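Local coordinates for polyphosphate kinase (Porphyromonas gingivalis, PDB 2O8R), which probably catalyses the reversible transfer of the terminal phosphate of ATP onto a growing chain of inorganic polyphosphate, at residues Ala28-Leu42 against Tyr98-Leu110. The protein carries 3 engineered substitutions. Residues are numbered along the deposited sequence; the frame is centred on the assembly and turned at random.
Sequences AADRTLPVYDRIKFL and YYRIFYDQILPTL
L42 lies over one face of the Y98 ring, its CD1 3.8 Å from the ring centroid and 18° off the normal, a CH-pi contact. CG of Y98 stands anti to the backbone N (chi1 -166°), which brings the ring round to this leucine; L42 O lies in the ring plane at its edge and takes a weak hydrogen bond from Y98 OH. Y98 also touches a bound sulfate, probably from the crystallisation liquor, and its side chain is about 10 Å from that of N48, a predicted ATP-binding residue. The other branch of L42, CD2, packs 4.1 Å from F102 CD1 and at similar range from I106 CG1.

I106 is the knob of the apolar packing, seated in a hole formed by A28, R38, I39 and L42. Its CG2 meets I39 CG1 at 3.6 Å, while CD1 turns to R38 CB. I39 and L110 meet tip to tip through their CD1 atoms, L110 CD2 packs against the Y36 hydroxyl end, and V35 CG1 packs on T109 CG2. A29 CB touches I101 CD1 at 3.8 Å. All this joins helices of the PPK1 N-terminal domain: segments 35-42 and 98-110 of helices 35-63 and 83-112 run roughly antiparallel, axes 10.5 Å apart at closest approach, 144° between their directions, with A28 and A29, on helix 13-29, packed alongside. L110 and F102 also touch strand 115-118, at I115 and L117.

In the more exposed polar contact, R31, bent at chi3, lays its CD 3.4 Å from Q105 NE2. R38 NE donates to L33 O at 2.8 Å from above the carbonyl plane, tying down the turn between the helices, while its NH2 rests near the T109 methyl.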
loop_
_atom_site.group_PDB
_atom_site.type_symbol
_atom_site.label_atom_id
_atom_site.label_comp_id
_atom_site.label_asym_id
_atom_site.label_seq_id
_atom_site.Cartn_x
_atom_site.Cartn_y
_atom_site.Cartn_z
ATOM N N ALA A 28 -3.132 -18.626 -22.615
ATOM C CA ALA A 28 -4.127 -17.686 -23.102
ATOM C C ALA A 28 -4.908 -18.225 -24.305
ATOM O O ALA A 28 -6.099 -17.957 -24.434
ATOM C CB ALA A 28 -3.479 -16.383 -23.432
ATOM N N ALA A 29 -4.243 -19.014 -25.151
ATOM C CA ALA A 29 -4.845 -19.604 -26.357
ATOM C C ALA A 29 -5.668 -20.850 -26.079
ATOM O O ALA A 29 -6.337 -21.362 -26.983
ATOM C CB ALA A 29 -3.763 -19.927 -27.392
ATOM N N ASP A 30 -5.605 -21.350 -24.843
ATOM C CA ASP A 30 -6.276 -22.597 -24.477
ATOM C C ASP A 30 -7.766 -22.375 -24.305
ATOM O O ASP A 30 -8.234 -21.983 -23.227
ATOM C CB ASP A 30 -5.670 -23.205 -23.204
ATOM C CG ASP A 30 -6.264 -24.578 -22.849
ATOM O OD1 ASP A 30 -7.181 -25.057 -23.549
ATOM O OD2 ASP A 30 -5.809 -25.184 -21.855
ATOM N N ARG A 31 -8.510 -22.679 -25.362
ATOM C CA ARG A 31 -9.946 -22.436 -25.367
ATOM C C ARG A 31 -10.736 -23.293 -24.408
ATOM O O ARG A 31 -11.924 -23.061 -24.242
ATOM C CB ARG A 31 -10.522 -22.520 -26.779
ATOM C CG ARG A 31 -10.294 -21.234 -27.532
ATOM C CD ARG A 31 -10.522 -21.366 -28.997
ATOM N NE ARG A 31 -11.915 -21.655 -29.315
ATOM C CZ ARG A 31 -12.872 -20.741 -29.408
ATOM N NH1 ARG A 31 -12.603 -19.454 -29.200
ATOM N NH2 ARG A 31 -14.107 -21.124 -29.707
ATOM N N THR A 32 -10.086 -24.255 -23.751
ATOM C CA THR A 32 -10.791 -25.107 -22.794
ATOM C C THR A 32 -10.851 -24.463 -21.426
ATOM O O THR A 32 -11.467 -25.009 -20.515
ATOM C CB THR A 32 -10.131 -26.467 -22.635
ATOM O OG1 THR A 32 -8.896 -26.316 -21.915
ATOM C CG2 THR A 32 -9.876 -27.091 -23.996
ATOM N N LEU A 33 -10.204 -23.312 -21.288
ATOM C CA LEU A 33 -10.100 -22.616 -20.012
ATOM C C LEU A 33 -11.102 -21.480 -19.926
ATOM O O LEU A 33 -11.356 -20.802 -20.925
ATOM C CB LEU A 33 -8.690 -22.058 -19.837
ATOM C CG LEU A 33 -7.561 -23.082 -19.830
ATOM C CD1 LEU A 33 -6.284 -22.368 -19.540
ATOM C CD2 LEU A 33 -7.796 -24.197 -18.799
ATOM N N PRO A 34 -11.690 -21.277 -18.732
ATOM C CA PRO A 34 -12.581 -20.158 -18.436
ATOM C C PRO A 34 -11.909 -18.863 -18.812
ATOM O O PRO A 34 -10.736 -18.694 -18.475
ATOM C CB PRO A 34 -12.737 -20.249 -16.923
ATOM C CG PRO A 34 -12.599 -21.679 -16.640
ATOM C CD PRO A 34 -11.554 -22.175 -17.573
ATOM N N VAL A 35 -12.626 -17.966 -19.504
ATOM C CA VAL A 35 -11.982 -16.779 -20.128
ATOM C C VAL A 35 -11.042 -16.018 -19.226
ATOM O O VAL A 35 -9.940 -15.672 -19.647
ATOM C CB VAL A 35 -12.944 -15.685 -20.661
ATOM C CG1 VAL A 35 -12.961 -15.680 -22.157
ATOM C CG2 VAL A 35 -14.343 -15.729 -20.009
ATOM N N TYR A 36 -11.482 -15.742 -17.997
ATOM C CA TYR A 36 -10.682 -14.905 -17.133
ATOM C C TYR A 36 -9.350 -15.548 -16.772
ATOM O O TYR A 36 -8.366 -14.848 -16.552
ATOM C CB TYR A 36 -11.489 -14.374 -15.942
ATOM C CG TYR A 36 -12.323 -13.180 -16.368
ATOM C CD1 TYR A 36 -13.615 -13.339 -16.876
ATOM C CD2 TYR A 36 -11.795 -11.892 -16.312
ATOM C CE1 TYR A 36 -14.358 -12.242 -17.293
ATOM C CE2 TYR A 36 -12.530 -10.797 -16.714
ATOM C CZ TYR A 36 -13.800 -10.977 -17.210
ATOM O OH TYR A 36 -14.499 -9.876 -17.615
ATOM N N ASP A 37 -9.304 -16.881 -16.798
ATOM C CA ASP A 37 -8.038 -17.600 -16.653
ATOM C C ASP A 37 -7.081 -17.221 -17.762
ATOM O O ASP A 37 -5.908 -16.967 -17.506
ATOM C CB ASP A 37 -8.242 -19.116 -16.668
ATOM C CG ASP A 37 -9.065 -19.606 -15.499
ATOM O OD1 ASP A 37 -9.449 -18.793 -14.619
ATOM O OD2 ASP A 37 -9.326 -20.821 -15.471
ATOM N N ARG A 38 -7.595 -17.178 -18.987
ATOM C CA ARG A 38 -6.788 -16.849 -20.146
ATOM C C ARG A 38 -6.358 -15.387 -20.128
ATOM O O ARG A 38 -5.189 -15.075 -20.372
ATOM C CB ARG A 38 -7.551 -17.169 -21.422
ATOM C CG ARG A 38 -7.955 -18.623 -21.511
ATOM C CD ARG A 38 -8.627 -18.883 -22.820
ATOM N NE ARG A 38 -10.062 -19.067 -22.683
ATOM C CZ ARG A 38 -10.916 -19.037 -23.700
ATOM N NH1 ARG A 38 -10.484 -18.809 -24.933
ATOM N NH2 ARG A 38 -12.207 -19.209 -23.480
ATOM N N ILE A 39 -7.301 -14.503 -19.819
ATOM C CA ILE A 39 -7.030 -13.069 -19.696
ATOM C C ILE A 39 -5.893 -12.765 -18.707
ATOM O O ILE A 39 -4.998 -11.948 -19.007
ATOM C CB ILE A 39 -8.304 -12.301 -19.287
ATOM C CG1 ILE A 39 -9.332 -12.350 -20.431
ATOM C CG2 ILE A 39 -7.963 -10.860 -18.870
ATOM C CD1 ILE A 39 -10.423 -11.306 -20.342
ATOM N N LYS A 40 -5.935 -13.432 -17.547
ATOM C CA LYS A 40 -4.848 -13.394 -16.562
ATOM C C LYS A 40 -3.506 -13.740 -17.187
ATOM O O LYS A 40 -2.518 -13.058 -16.936
ATOM C CB LYS A 40 -5.117 -14.343 -15.392
ATOM C CG LYS A 40 -5.449 -13.664 -14.065
ATOM C CD LYS A 40 -6.663 -12.751 -14.148
ATOM C CE LYS A 40 -6.570 -11.675 -13.085
ATOM N NZ LYS A 40 -7.611 -10.643 -13.294
ATOM N N PHE A 41 -3.474 -14.782 -18.014
ATOM C CA PHE A 41 -2.219 -15.205 -18.620
ATOM C C PHE A 41 -1.690 -14.257 -19.702
ATOM O O PHE A 41 -0.480 -14.131 -19.888
ATOM C CB PHE A 41 -2.297 -16.662 -19.089
ATOM C CG PHE A 41 -1.930 -17.622 -18.022
ATOM C CD1 PHE A 41 -2.855 -17.993 -17.068
ATOM C CD2 PHE A 41 -0.633 -18.088 -17.911
ATOM C CE1 PHE A 41 -2.512 -18.849 -16.043
ATOM C CE2 PHE A 41 -0.287 -18.938 -16.890
ATOM C CZ PHE A 41 -1.236 -19.312 -15.944
ATOM N N LEU A 42 -2.599 -13.580 -20.386
ATOM C CA LEU A 42 -2.228 -12.535 -21.320
ATOM C C LEU A 42 -1.487 -11.457 -20.524
ATOM O O LEU A 42 -0.371 -11.073 -20.864
ATOM C CB LEU A 42 -3.487 -11.971 -21.984
ATOM C CG LEU A 42 -3.654 -11.862 -23.501
ATOM C CD1 LEU A 42 -3.003 -13.019 -24.244
ATOM C CD2 LEU A 42 -5.149 -11.703 -23.895
ATOM N N TYR A 98 -0.298 -12.808 -29.841
ATOM C CA TYR A 98 -1.025 -12.152 -28.754
ATOM C C TYR A 98 -2.293 -11.447 -29.243
ATOM O O TYR A 98 -3.383 -11.654 -28.701
ATOM C CB TYR A 98 -0.102 -11.147 -28.067
ATOM C CG TYR A 98 -0.559 -10.611 -26.723
ATOM C CD1 TYR A 98 0.018 -11.068 -25.542
ATOM C CD2 TYR A 98 -1.523 -9.610 -26.636
ATOM C CE1 TYR A 98 -0.372 -10.563 -24.311
ATOM C CE2 TYR A 98 -1.925 -9.101 -25.404
ATOM C CZ TYR A 98 -1.346 -9.577 -24.252
ATOM O OH TYR A 98 -1.749 -9.069 -23.037
ATOM N N TYR A 99 -2.155 -10.629 -30.278
ATOM C CA TYR A 99 -3.297 -9.884 -30.788
ATOM C C TYR A 99 -4.347 -10.754 -31.480
ATOM O O TYR A 99 -5.546 -10.479 -31.387
ATOM C CB TYR A 99 -2.833 -8.728 -31.660
ATOM C CG TYR A 99 -2.367 -7.536 -30.844
ATOM C CD1 TYR A 99 -3.268 -6.562 -30.406
ATOM C CD2 TYR A 99 -1.032 -7.385 -30.500
ATOM C CE1 TYR A 99 -2.846 -5.470 -29.656
ATOM C CE2 TYR A 99 -0.602 -6.295 -29.752
ATOM C CZ TYR A 99 -1.510 -5.349 -29.334
ATOM O OH TYR A 99 -1.067 -4.278 -28.608
ATOM N N ARG A 100 -3.893 -11.814 -32.145
ATOM C CA ARG A 100 -4.793 -12.825 -32.674
ATOM C C ARG A 100 -5.634 -13.433 -31.553
ATOM O O ARG A 100 -6.850 -13.495 -31.660
ATOM C CB ARG A 100 -4.027 -13.908 -33.438
ATOM C CG ARG A 100 -3.990 -13.687 -34.939
ATOM C CD ARG A 100 -3.347 -14.858 -35.661
ATOM N NE ARG A 100 -1.891 -14.789 -35.616
ATOM C CZ ARG A 100 -1.099 -15.729 -35.109
ATOM N NH1 ARG A 100 -1.612 -16.847 -34.609
ATOM N NH2 ARG A 100 0.216 -15.548 -35.113
ATOM N N ILE A 101 -4.993 -13.844 -30.465
ATOM C CA ILE A 101 -5.725 -14.377 -29.318
ATOM C C ILE A 101 -6.697 -13.338 -28.776
ATOM O O ILE A 101 -7.859 -13.643 -28.524
ATOM C CB ILE A 101 -4.771 -14.862 -28.214
ATOM C CG1 ILE A 101 -3.904 -15.986 -28.759
ATOM C CG2 ILE A 101 -5.540 -15.418 -27.040
ATOM C CD1 ILE A 101 -2.723 -16.311 -27.921
ATOM N N PHE A 102 -6.229 -12.101 -28.648
ATOM C CA PHE A 102 -7.028 -11.039 -28.041
ATOM C C PHE A 102 -8.261 -10.668 -28.859
ATOM O O PHE A 102 -9.378 -10.631 -28.339
ATOM C CB PHE A 102 -6.170 -9.801 -27.788
ATOM C CG PHE A 102 -6.902 -8.693 -27.091
ATOM C CD1 PHE A 102 -7.320 -8.840 -25.773
ATOM C CD2 PHE A 102 -7.167 -7.499 -27.746
ATOM C CE1 PHE A 102 -7.992 -7.824 -25.124
ATOM C CE2 PHE A 102 -7.840 -6.480 -27.098
ATOM C CZ PHE A 102 -8.258 -6.644 -25.787
ATOM N N TYR A 103 -8.050 -10.412 -30.141
ATOM C CA TYR A 103 -9.126 -9.962 -31.010
ATOM C C TYR A 103 -9.984 -11.090 -31.561
ATOM O O TYR A 103 -11.178 -10.907 -31.781
ATOM C CB TYR A 103 -8.556 -9.169 -32.179
ATOM C CG TYR A 103 -8.088 -7.789 -31.817
ATOM C CD1 TYR A 103 -8.987 -6.828 -31.406
ATOM C CD2 TYR A 103 -6.749 -7.443 -31.907
ATOM C CE1 TYR A 103 -8.571 -5.559 -31.086
ATOM C CE2 TYR A 103 -6.325 -6.179 -31.591
ATOM C CZ TYR A 103 -7.243 -5.239 -31.179
ATOM O OH TYR A 103 -6.839 -3.968 -30.850
ATOM N N ASP A 104 -9.371 -12.244 -31.813
ATOM C CA ASP A 104 -10.081 -13.343 -32.458
ATOM C C ASP A 104 -10.721 -14.298 -31.477
ATOM O O ASP A 104 -11.613 -15.057 -31.844
ATOM C CB ASP A 104 -9.161 -14.121 -33.403
ATOM C CG ASP A 104 -8.509 -13.236 -34.424
ATOM O OD1 ASP A 104 -9.141 -12.233 -34.808
ATOM O OD2 ASP A 104 -7.370 -13.534 -34.838
ATOM N N GLN A 105 -10.272 -14.275 -30.232
ATOM C CA GLN A 105 -10.774 -15.250 -29.282
ATOM C C GLN A 105 -11.283 -14.618 -27.996
ATOM O O GLN A 105 -12.460 -14.760 -27.661
ATOM C CB GLN A 105 -9.719 -16.317 -29.008
ATOM C CG GLN A 105 -9.482 -17.257 -30.169
ATOM C CD GLN A 105 -8.403 -18.292 -29.889
ATOM O OE1 GLN A 105 -7.616 -18.154 -28.947
ATOM N NE2 GLN A 105 -8.361 -19.339 -30.712
ATOM N N ILE A 106 -10.418 -13.893 -27.298
ATOM C CA ILE A 106 -10.806 -13.288 -26.024
ATOM C C ILE A 106 -12.031 -12.370 -26.136
ATOM O O ILE A 106 -13.079 -12.680 -25.554
ATOM C CB ILE A 106 -9.646 -12.554 -25.363
ATOM C CG1 ILE A 106 -8.432 -13.481 -25.276
ATOM C CG2 ILE A 106 -10.061 -12.032 -23.981
ATOM C CD1 ILE A 106 -8.512 -14.507 -24.193
ATOM N N LEU A 107 -11.912 -11.278 -26.894
ATOM C CA LEU A 107 -13.042 -10.340 -27.071
ATOM C C LEU A 107 -14.339 -11.016 -27.527
ATOM O O LEU A 107 -15.400 -10.765 -26.941
ATOM C CB LEU A 107 -12.690 -9.148 -27.980
ATOM C CG LEU A 107 -11.621 -8.237 -27.392
ATOM C CD1 LEU A 107 -11.388 -6.996 -28.223
ATOM C CD2 LEU A 107 -12.037 -7.892 -25.994
ATOM N N PRO A 108 -14.261 -11.879 -28.556
ATOM C CA PRO A 108 -15.410 -12.708 -28.935
ATOM C C PRO A 108 -15.952 -13.605 -27.822
ATOM O O PRO A 108 -17.165 -13.732 -27.692
ATOM C CB PRO A 108 -14.853 -13.571 -30.071
ATOM C CG PRO A 108 -13.787 -12.776 -30.636
ATOM C CD PRO A 108 -13.135 -12.104 -29.473
ATOM N N THR A 109 -15.076 -14.235 -27.040
ATOM C CA THR A 109 -15.539 -15.118 -25.960
ATOM C C THR A 109 -16.206 -14.321 -24.839
ATOM O O THR A 109 -17.215 -14.742 -24.287
ATOM C CB THR A 109 -14.398 -15.949 -25.366
ATOM O OG1 THR A 109 -13.559 -16.428 -26.411
ATOM C CG2 THR A 109 -14.938 -17.126 -24.617
ATOM N N LEU A 110 -15.641 -13.158 -24.517
ATOM C CA LEU A 110 -16.258 -12.244 -23.552
ATOM C C LEU A 110 -17.696 -11.908 -23.945
ATOM O O LEU A 110 -18.588 -11.894 -23.107
ATOM C CB LEU A 110 -15.420 -10.973 -23.396
ATOM C CG LEU A 110 -14.122 -11.090 -22.565
ATOM C CD1 LEU A 110 -13.235 -9.880 -22.800
ATOM C CD2 LEU A 110 -14.362 -11.274 -21.062
#